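Local coordinates for protein lectin (Pleurotus ostreatus, PDB 6T0Q) that binds calcium ions and N-acetyl-D-galactosamine, and probably recognises galactose-containing sugars through carbohydrate-binding-module-like beta domains, at residues F218-N223 with E302-D307; V234-A237 with T243-V246; I59-G64 with V133-G138. One frame throughout, in Å; residues are numbered along the deposited sequence.

In the fold
From the N terminus, the chain first closes on itself at interaction 3, where the end of strand 51-60 and the loop after it meet the end of strand 126-135, drawing together two sheets of the N-terminal half. Only later does interaction 1 open, at 218-223, and it does not close until 302-307. Within that long excursion lies interaction 2, a short return between the successive strands 229-239 and 241-246. Interactions 1 and 2 join the same two sheets of the C-terminal half, their centres about 11 Å apart. Interaction 3 stands in series with both, its centre about 26 Å from that of interaction 2.

Interaction 1 (F218-N223 with E302-D307); sequences FRKTVN and ETVVTD
Glu-302 opens the contact by lying alongside Val-222, the two side chains passing in opposite directions. Its CG sits between the backbone N and the carbonyl carbon (chi1 84°), and the chain runs extended from there, bringing the carboxylate over one methyl of the valine: Glu-302 OE1 is 3.6 Å from Val-222 CG1. This is packing against a carboxylate and not a polar bond; the polar need of Glu-302 OE1 is met by a hydrogen bond with the hydroxyl of Tyr-296.

Two residues on, Val-304 forms the apolar middle. Each of its methyls has a partner of its own. Val-304 CG2 meets Val-222 CG2 at 3.7 Å, the two valines pointing tip to tip, while Val-304 CG1 rests on the lysine's aliphatic chain, 3.8 Å from Lys-220 CG and 3.9 Å from Lys-220 CE. The bend in the lysine at chi2 (73°) turns its CD-CE arm alongside Val-304, and the methyl sits against the two carbons that flank CD.

Further along, Asp-307 is linked to Lys-220 indirectly. Lys-220 NZ and Asp-307 OD1 stand 5.2 Å apart, too far for a direct bond, yet each hydrogen-bonds to the hydroxyl of Ser-309, which therefore bridges the opposite charges.

The backbones make no hydrogen bond to each other. The strand segments run nearly antiparallel, at 164°, with axes 9.5 Å apart, the spacing of sheets stacked face to face in a beta sandwich. Within this chain, strand 301-305 is the outermost of its sheet and pairs with strand 287-296, whose Ile-294 and Tyr-296 also pack on Val-222. Across the interface, strand 214-222 lies within the other sheet, between strands 311-313 and 273-281.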
loop_
_atom_site.group_PDB
_atom_site.type_symbol
_atom_site.label_atom_id
_atom_site.label_comp_id
_atom_site.label_asym_id
_atom_site.label_seq_id
_atom_site.Cartn_x
_atom_site.Cartn_y
_atom_site.Cartn_z
ATOM N N PHE A 218 6.172 7.623 17.335
ATOM C CA PHE A 218 4.985 6.803 17.120
ATOM C C PHE A 218 4.622 6.842 15.643
ATOM O O PHE A 218 4.726 7.893 15.007
ATOM C CB PHE A 218 3.802 7.310 17.961
ATOM C CG PHE A 218 4.113 7.403 19.432
ATOM C CD1 PHE A 218 4.693 8.544 19.961
ATOM C CD2 PHE A 218 3.851 6.334 20.276
ATOM C CE1 PHE A 218 4.997 8.630 21.313
ATOM C CE2 PHE A 218 4.159 6.403 21.629
ATOM C CZ PHE A 218 4.728 7.558 22.150
ATOM N N ARG A 219 4.194 5.698 15.102
ATOM C CA ARG A 219 3.898 5.575 13.680
ATOM C C ARG A 219 2.617 4.787 13.462
ATOM O O ARG A 219 2.371 3.784 14.138
ATOM C CB ARG A 219 5.034 4.874 12.917
ATOM C CG ARG A 219 6.298 5.696 12.753
ATOM C CD ARG A 219 7.422 4.841 12.157
ATOM N NE ARG A 219 7.060 4.273 10.856
ATOM C CZ ARG A 219 7.246 4.886 9.691
ATOM N NH1 ARG A 219 7.790 6.102 9.650
ATOM N NH2 ARG A 219 6.890 4.280 8.563
ATOM N N LYS A 220 1.823 5.229 12.492
ATOM C CA LYS A 220 0.642 4.497 12.050
ATOM C C LYS A 220 0.500 4.665 10.544
ATOM O O LYS A 220 0.528 5.790 10.037
ATOM C CB LYS A 220 -0.624 4.987 12.764
ATOM C CG LYS A 220 -1.922 4.338 12.277
ATOM C CD LYS A 220 -2.058 2.891 12.755
ATOM C CE LYS A 220 -3.382 2.305 12.271
ATOM N NZ LYS A 220 -3.529 0.887 12.663
ATOM N N THR A 221 0.355 3.550 9.835
ATOM C CA THR A 221 0.175 3.557 8.390
ATOM C C THR A 221 -1.234 3.103 8.035
ATOM O O THR A 221 -1.747 2.143 8.610
ATOM C CB THR A 221 1.197 2.638 7.712
ATOM O OG1 THR A 221 2.507 3.144 7.965
ATOM C CG2 THR A 221 0.963 2.573 6.196
ATOM N N VAL A 222 -1.860 3.794 7.091
ATOM C CA VAL A 222 -3.117 3.347 6.504
ATOM C C VAL A 222 -2.849 3.055 5.033
ATOM O O VAL A 222 -2.305 3.903 4.317
ATOM C CB VAL A 222 -4.240 4.389 6.681
ATOM C CG1 VAL A 222 -5.544 3.879 6.066
ATOM C CG2 VAL A 222 -4.439 4.694 8.180
ATOM N N ASN A 223 -3.215 1.853 4.588
ATOM C CA ASN A 223 -2.887 1.456 3.213
ATOM C C ASN A 223 -4.020 0.557 2.714
ATOM O O ASN A 223 -3.948 -0.669 2.767
ATOM C CB ASN A 223 -1.520 0.766 3.151
ATOM C CG ASN A 223 -1.197 0.176 1.782
ATOM O OD1 ASN A 223 -0.568 -0.881 1.698
ATOM N ND2 ASN A 223 -1.607 0.855 0.711
ATOM N N GLU A 302 -12.737 6.347 6.995
ATOM C CA GLU A 302 -12.355 5.511 8.117
ATOM C C GLU A 302 -11.686 6.374 9.169
ATOM O O GLU A 302 -11.047 7.384 8.857
ATOM C CB GLU A 302 -11.445 4.350 7.688
ATOM C CG GLU A 302 -9.981 4.669 7.578
ATOM C CD GLU A 302 -9.166 3.424 7.233
ATOM O OE1 GLU A 302 -9.100 3.069 6.039
ATOM O OE2 GLU A 302 -8.608 2.794 8.154
ATOM N N THR A 303 -11.848 5.958 10.418
ATOM C CA THR A 303 -11.266 6.629 11.567
ATOM C C THR A 303 -10.150 5.770 12.142
ATOM O O THR A 303 -10.279 4.546 12.242
ATOM C CB THR A 303 -12.331 6.907 12.631
ATOM O OG1 THR A 303 -13.256 7.869 12.119
ATOM C CG2 THR A 303 -11.700 7.446 13.929
ATOM N N VAL A 304 -9.040 6.419 12.463
ATOM C CA VAL A 304 -7.910 5.809 13.145
ATOM C C VAL A 304 -7.733 6.549 14.459
ATOM O O VAL A 304 -7.832 7.779 14.489
ATOM C CB VAL A 304 -6.635 5.906 12.279
ATOM C CG1 VAL A 304 -5.404 5.560 13.094
ATOM C CG2 VAL A 304 -6.765 5.003 11.049
ATOM N N VAL A 305 -7.505 5.809 15.546
ATOM C CA VAL A 305 -7.265 6.411 16.854
ATOM C C VAL A 305 -5.929 5.909 17.375
ATOM O O VAL A 305 -5.460 4.831 16.999
ATOM C CB VAL A 305 -8.392 6.099 17.869
ATOM C CG1 VAL A 305 -9.750 6.549 17.314
ATOM C CG2 VAL A 305 -8.417 4.603 18.203
ATOM N N THR A 306 -5.304 6.702 18.243
ATOM C CA THR A 306 -4.146 6.201 18.965
ATOM C C THR A 306 -4.560 5.006 19.813
ATOM O O THR A 306 -5.492 5.097 20.619
ATOM C CB THR A 306 -3.528 7.306 19.828
ATOM O OG1 THR A 306 -4.569 8.115 20.405
ATOM C CG2 THR A 306 -2.628 8.185 18.965
ATOM N N ASP A 307 -3.887 3.877 19.604
ATOM C CA ASP A 307 -4.160 2.646 20.334
ATOM C C ASP A 307 -2.927 1.751 20.204
ATOM O O ASP A 307 -1.878 2.184 19.714
ATOM C CB ASP A 307 -5.452 1.987 19.821
ATOM C CG ASP A 307 -5.395 1.645 18.318
ATOM O OD1 ASP A 307 -4.290 1.480 17.767
ATOM O OD2 ASP A 307 -6.467 1.546 17.681
#

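Interaction 2 (V234-A237 with T243-V246); sequences VLIA and TLYV
Ile-236 and Leu-244 lie opposite one another with their CA atoms 8.6 Å apart, too wide a spacing for neighbours within one sheet. The two segments run in roughly opposite directions, and no hydrogen bond joins them. Instead, each backbone pairs with strands of its own sheet: Val-234 and Ile-236 bond to Tyr-263 and Asp-261 on one flank, Leu-235 and Ala-237 to Thr-291 and Ile-289 on the other, and Thr-243 to Asn-278 in the second sheet. What connects the segments along the chain is a very short link from strand 229-239 to strand 241-246, at the calcium-binding pair Asp-239 and Asp-240. The chain thus steps from one sheet to its partner almost at once.

The side chains fill the space between the layers. Leu-244 is the common element, its two methyls shared between the two residues opposite. With its CG anti to the backbone N (chi1 171°), the leucine is directed across the interface, and Leu-244 CD2 meets Val-234 CG1 end to end at 3.8 Å. The other branch is a more relaxed neighbour. The Ile-236 chain is extended (chi2 167°), which makes its terminal methyl the touching group, though Ile-236 CD1 stops at a looser 4.3 Å from Leu-244 CD1. Tyr-263 and Ile-277 also pack against both Ile-236 and Leu-244, and Val-251 adds to the surroundings of the leucine.

All three residues that touch are buried hydrocarbon, so the contact gains its stability from excluded water and dispersion. Such contacts lack the directionality of polar bonds; here the positions of the methyls follow from the strand frameworks and from the torsions that send each branch across.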
loop_
_atom_site.group_PDB
_atom_site.type_symbol
_atom_site.label_atom_id
_atom_site.label_comp_id
_atom_site.label_asym_id
_atom_site.label_seq_id
_atom_site.Cartn_x
_atom_site.Cartn_y
_atom_site.Cartn_z
ATOM N N VAL A 234 -7.056 15.602 11.328
ATOM C CA VAL A 234 -6.322 15.061 12.472
ATOM C C VAL A 234 -6.585 15.939 13.682
ATOM O O VAL A 234 -6.461 17.166 13.603
ATOM C CB VAL A 234 -4.808 14.978 12.196
ATOM C CG1 VAL A 234 -4.067 14.425 13.430
ATOM C CG2 VAL A 234 -4.538 14.136 10.968
ATOM N N LEU A 235 -6.939 15.313 14.798
ATOM C CA LEU A 235 -7.055 15.979 16.086
ATOM C C LEU A 235 -6.022 15.366 17.022
ATOM O O LEU A 235 -5.971 14.142 17.147
ATOM C CB LEU A 235 -8.466 15.795 16.648
ATOM C CG LEU A 235 -8.700 16.383 18.032
ATOM C CD1 LEU A 235 -8.574 17.889 17.960
ATOM C CD2 LEU A 235 -10.078 15.957 18.542
ATOM N N ILE A 236 -5.193 16.190 17.672
ATOM C CA ILE A 236 -4.075 15.646 18.443
ATOM C C ILE A 236 -3.752 16.532 19.644
ATOM O O ILE A 236 -3.873 17.761 19.592
ATOM C CB ILE A 236 -2.839 15.468 17.530
ATOM C CG1 ILE A 236 -1.646 14.876 18.287
ATOM C CG2 ILE A 236 -2.441 16.803 16.876
ATOM C CD1 ILE A 236 -0.542 14.412 17.304
ATOM N N ALA A 237 -3.322 15.892 20.734
ATOM C CA ALA A 237 -2.778 16.588 21.896
ATOM C C ALA A 237 -1.756 15.679 22.563
ATOM O O ALA A 237 -1.794 14.457 22.396
ATOM C CB ALA A 237 -3.878 16.984 22.894
ATOM N N THR A 243 5.331 16.770 17.715
ATOM C CA THR A 243 5.394 17.213 16.333
ATOM C C THR A 243 4.790 16.116 15.470
ATOM O O THR A 243 5.096 14.934 15.661
ATOM C CB THR A 243 6.830 17.521 15.889
ATOM O OG1 THR A 243 7.361 18.568 16.709
ATOM C CG2 THR A 243 6.846 17.987 14.439
ATOM N N LEU A 244 3.940 16.510 14.529
ATOM C CA LEU A 244 3.166 15.588 13.712
ATOM C C LEU A 244 3.640 15.666 12.270
ATOM O O LEU A 244 3.815 16.769 11.737
ATOM C CB LEU A 244 1.679 15.927 13.779
ATOM C CG LEU A 244 0.764 15.171 12.812
ATOM C CD1 LEU A 244 0.669 13.693 13.216
ATOM C CD2 LEU A 244 -0.610 15.831 12.793
ATOM N N TYR A 245 3.811 14.498 11.643
ATOM C CA TYR A 245 4.216 14.361 10.248
ATOM C C TYR A 245 3.241 13.456 9.505
ATOM O O TYR A 245 2.672 12.524 10.084
ATOM C CB TYR A 245 5.630 13.753 10.128
ATOM C CG TYR A 245 6.694 14.484 10.914
ATOM C CD1 TYR A 245 6.846 14.270 12.280
ATOM C CD2 TYR A 245 7.554 15.382 10.286
ATOM C CE1 TYR A 245 7.819 14.935 13.005
ATOM C CE2 TYR A 245 8.530 16.052 10.999
ATOM C CZ TYR A 245 8.657 15.828 12.360
ATOM O OH TYR A 245 9.626 16.494 13.076
ATOM N N VAL A 246 3.066 13.713 8.207
ATOM C CA VAL A 246 2.339 12.804 7.325
ATOM C C VAL A 246 3.184 12.586 6.074
ATOM O O VAL A 246 3.603 13.550 5.422
ATOM C CB VAL A 246 0.924 13.316 6.969
ATOM C CG1 VAL A 246 0.970 14.599 6.180
ATOM C CG2 VAL A 246 0.160 12.259 6.184
#

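Interaction 3 (I59-G64 with V133-G138); sequences ITAPCG and VHFSDG
Pro-62 and Phe-135 make the tight part of this contact, their side chains crossing at about a right angle. The proline brings its ring carbons to the outer end of the phenyl ring: Pro-62 CD lies 3.6 Å from both Phe-135 CE1 and Phe-135 CZ, and Pro-62 CG is 4.0 Å from Phe-135 CZ. The approach is oblique to the aromatic plane. The phenylalanine reaches this place with its CG anti to its own carbonyl carbon and beside the backbone N (chi1 -61°). From within its own segment, Val-133 CG1 lies 3.6 Å above one face of the ring, offset toward the rim. Lys-65 adds a cation-pi interaction.

Away from this pair the packing quickly slackens. Ala-61 CB only grazes the ring, 4.5 Å from Phe-135 CE1. Farther out, the chain at Cys-63 and Gly-64 is exposed, and Cys-63 is poorly ordered. The other segment turns away in a type I beta turn from Phe-135 to Gly-138, closed by a hydrogen bond of 3.1 Å from Gly-138 N to Phe-135 O; Asp-137 and Gly-138 in that turn are solvent-exposed. On the neighbouring strand end, exposed Thr-60 touches a bound N-acetylglucosamine, yet takes no part in the packing.

The contact thus lies where strands 51-60 and 126-135, from two different sheets of the N-terminal half, run out into loops. No hydrogen bond crosses it. Rigid proline carbons and a largely buried ring meet through dispersion and the hydrophobic effect, while the ring's pi cloud may gain further from the positive charge of Lys-65. The contact is apolar at Phe-135 and gives way to solvent-exposed loop and turn at the surface.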
loop_
_atom_site.group_PDB
_atom_site.type_symbol
_atom_site.label_atom_id
_atom_site.label_comp_id
_atom_site.label_asym_id
_atom_site.label_seq_id
_atom_site.Cartn_x
_atom_site.Cartn_y
_atom_site.Cartn_z
ATOM N N ILE A 59 -24.342 21.676 -6.520
ATOM C CA ILE A 59 -23.415 22.776 -6.287
ATOM C C ILE A 59 -22.238 22.613 -7.239
ATOM O O ILE A 59 -21.543 21.592 -7.206
ATOM C CB ILE A 59 -22.951 22.818 -4.824
ATOM C CG1 ILE A 59 -24.137 23.146 -3.922
ATOM C CG2 ILE A 59 -21.863 23.854 -4.643
ATOM C CD1 ILE A 59 -23.792 23.239 -2.450
ATOM N N THR A 60 -22.021 23.610 -8.090
ATOM C CA THR A 60 -20.940 23.564 -9.067
ATOM C C THR A 60 -19.676 24.213 -8.507
ATOM O O THR A 60 -19.736 25.107 -7.659
ATOM C CB THR A 60 -21.372 24.255 -10.358
ATOM O OG1 THR A 60 -21.890 25.558 -10.049
ATOM C CG2 THR A 60 -22.470 23.449 -11.026
ATOM N N ALA A 61 -18.509 23.717 -8.966
ATOM C CA ALA A 61 -17.251 24.324 -8.549
ATOM C C ALA A 61 -17.032 25.633 -9.302
ATOM O O ALA A 61 -17.363 25.724 -10.488
ATOM C CB ALA A 61 -16.073 23.389 -8.812
ATOM N N PRO A 62 -16.507 26.660 -8.633
ATOM C CA PRO A 62 -16.138 27.889 -9.348
ATOM C C PRO A 62 -15.133 27.587 -10.450
ATOM O O PRO A 62 -14.278 26.711 -10.315
ATOM C CB PRO A 62 -15.531 28.772 -8.250
ATOM C CG PRO A 62 -16.164 28.268 -6.973
ATOM C CD PRO A 62 -16.349 26.789 -7.172
ATOM N N CYS A 63 -15.262 28.304 -11.564
ATOM C CA CYS A 63 -14.387 28.049 -12.699
ATOM C C CYS A 63 -12.934 28.279 -12.308
ATOM O O CYS A 63 -12.617 29.173 -11.520
ATOM C CB CYS A 63 -14.774 28.939 -13.882
ATOM S SG CYS A 63 -16.358 28.497 -14.643
ATOM N N GLY A 64 -12.050 27.438 -12.839
ATOM C CA GLY A 64 -10.629 27.558 -12.601
ATOM C C GLY A 64 -10.069 26.664 -11.511
ATOM O O GLY A 64 -8.845 26.631 -11.338
ATOM N N VAL A 133 -16.331 23.670 1.399
ATOM C CA VAL A 133 -15.649 22.938 0.334
ATOM C C VAL A 133 -14.208 23.423 0.250
ATOM O O VAL A 133 -13.956 24.628 0.191
ATOM C CB VAL A 133 -16.366 23.138 -1.015
ATOM C CG1 VAL A 133 -15.529 22.560 -2.166
ATOM C CG2 VAL A 133 -17.759 22.517 -0.993
ATOM N N HIS A 134 -13.263 22.489 0.223
ATOM C CA HIS A 134 -11.858 22.806 0.004
ATOM C C HIS A 134 -11.492 22.484 -1.437
ATOM O O HIS A 134 -11.851 21.416 -1.945
ATOM C CB HIS A 134 -10.981 22.029 0.978
ATOM C CG HIS A 134 -11.347 22.277 2.404
ATOM N ND1 HIS A 134 -10.949 23.407 3.085
ATOM C CD2 HIS A 134 -12.128 21.576 3.259
ATOM C CE1 HIS A 134 -11.443 23.375 4.309
ATOM N NE2 HIS A 134 -12.163 22.275 4.441
ATOM N N PHE A 135 -10.800 23.416 -2.092
ATOM C CA PHE A 135 -10.462 23.314 -3.504
ATOM C C PHE A 135 -8.998 22.910 -3.691
ATOM O O PHE A 135 -8.183 22.977 -2.769
ATOM C CB PHE A 135 -10.748 24.641 -4.211
ATOM C CG PHE A 135 -12.195 25.055 -4.155
ATOM C CD1 PHE A 135 -13.143 24.421 -4.949
ATOM C CD2 PHE A 135 -12.609 26.075 -3.312
ATOM C CE1 PHE A 135 -14.473 24.792 -4.902
ATOM C CE2 PHE A 135 -13.946 26.458 -3.264
ATOM C CZ PHE A 135 -14.874 25.814 -4.053
ATOM N N SER A 136 -8.672 22.492 -4.919
ATOM C CA SER A 136 -7.342 21.961 -5.215
ATOM C C SER A 136 -6.229 22.987 -5.018
ATOM O O SER A 136 -5.076 22.593 -4.810
ATOM C CB SER A 136 -7.305 21.431 -6.650
ATOM O OG SER A 136 -7.790 22.407 -7.554
ATOM N N ASP A 137 -6.537 24.282 -5.048
ATOM C CA ASP A 137 -5.514 25.313 -4.915
ATOM C C ASP A 137 -5.347 25.807 -3.485
ATOM O O ASP A 137 -4.629 26.783 -3.259
ATOM C CB ASP A 137 -5.817 26.499 -5.847
ATOM C CG ASP A 137 -7.120 27.219 -5.495
ATOM O OD1 ASP A 137 -7.835 26.782 -4.564
ATOM O OD2 ASP A 137 -7.433 28.227 -6.158
ATOM N N GLY A 138 -5.976 25.157 -2.511
ATOM C CA GLY A 138 -5.835 25.594 -1.140
ATOM C C GLY A 138 -6.859 26.610 -0.681
ATOM O O GLY A 138 -6.866 26.960 0.504
#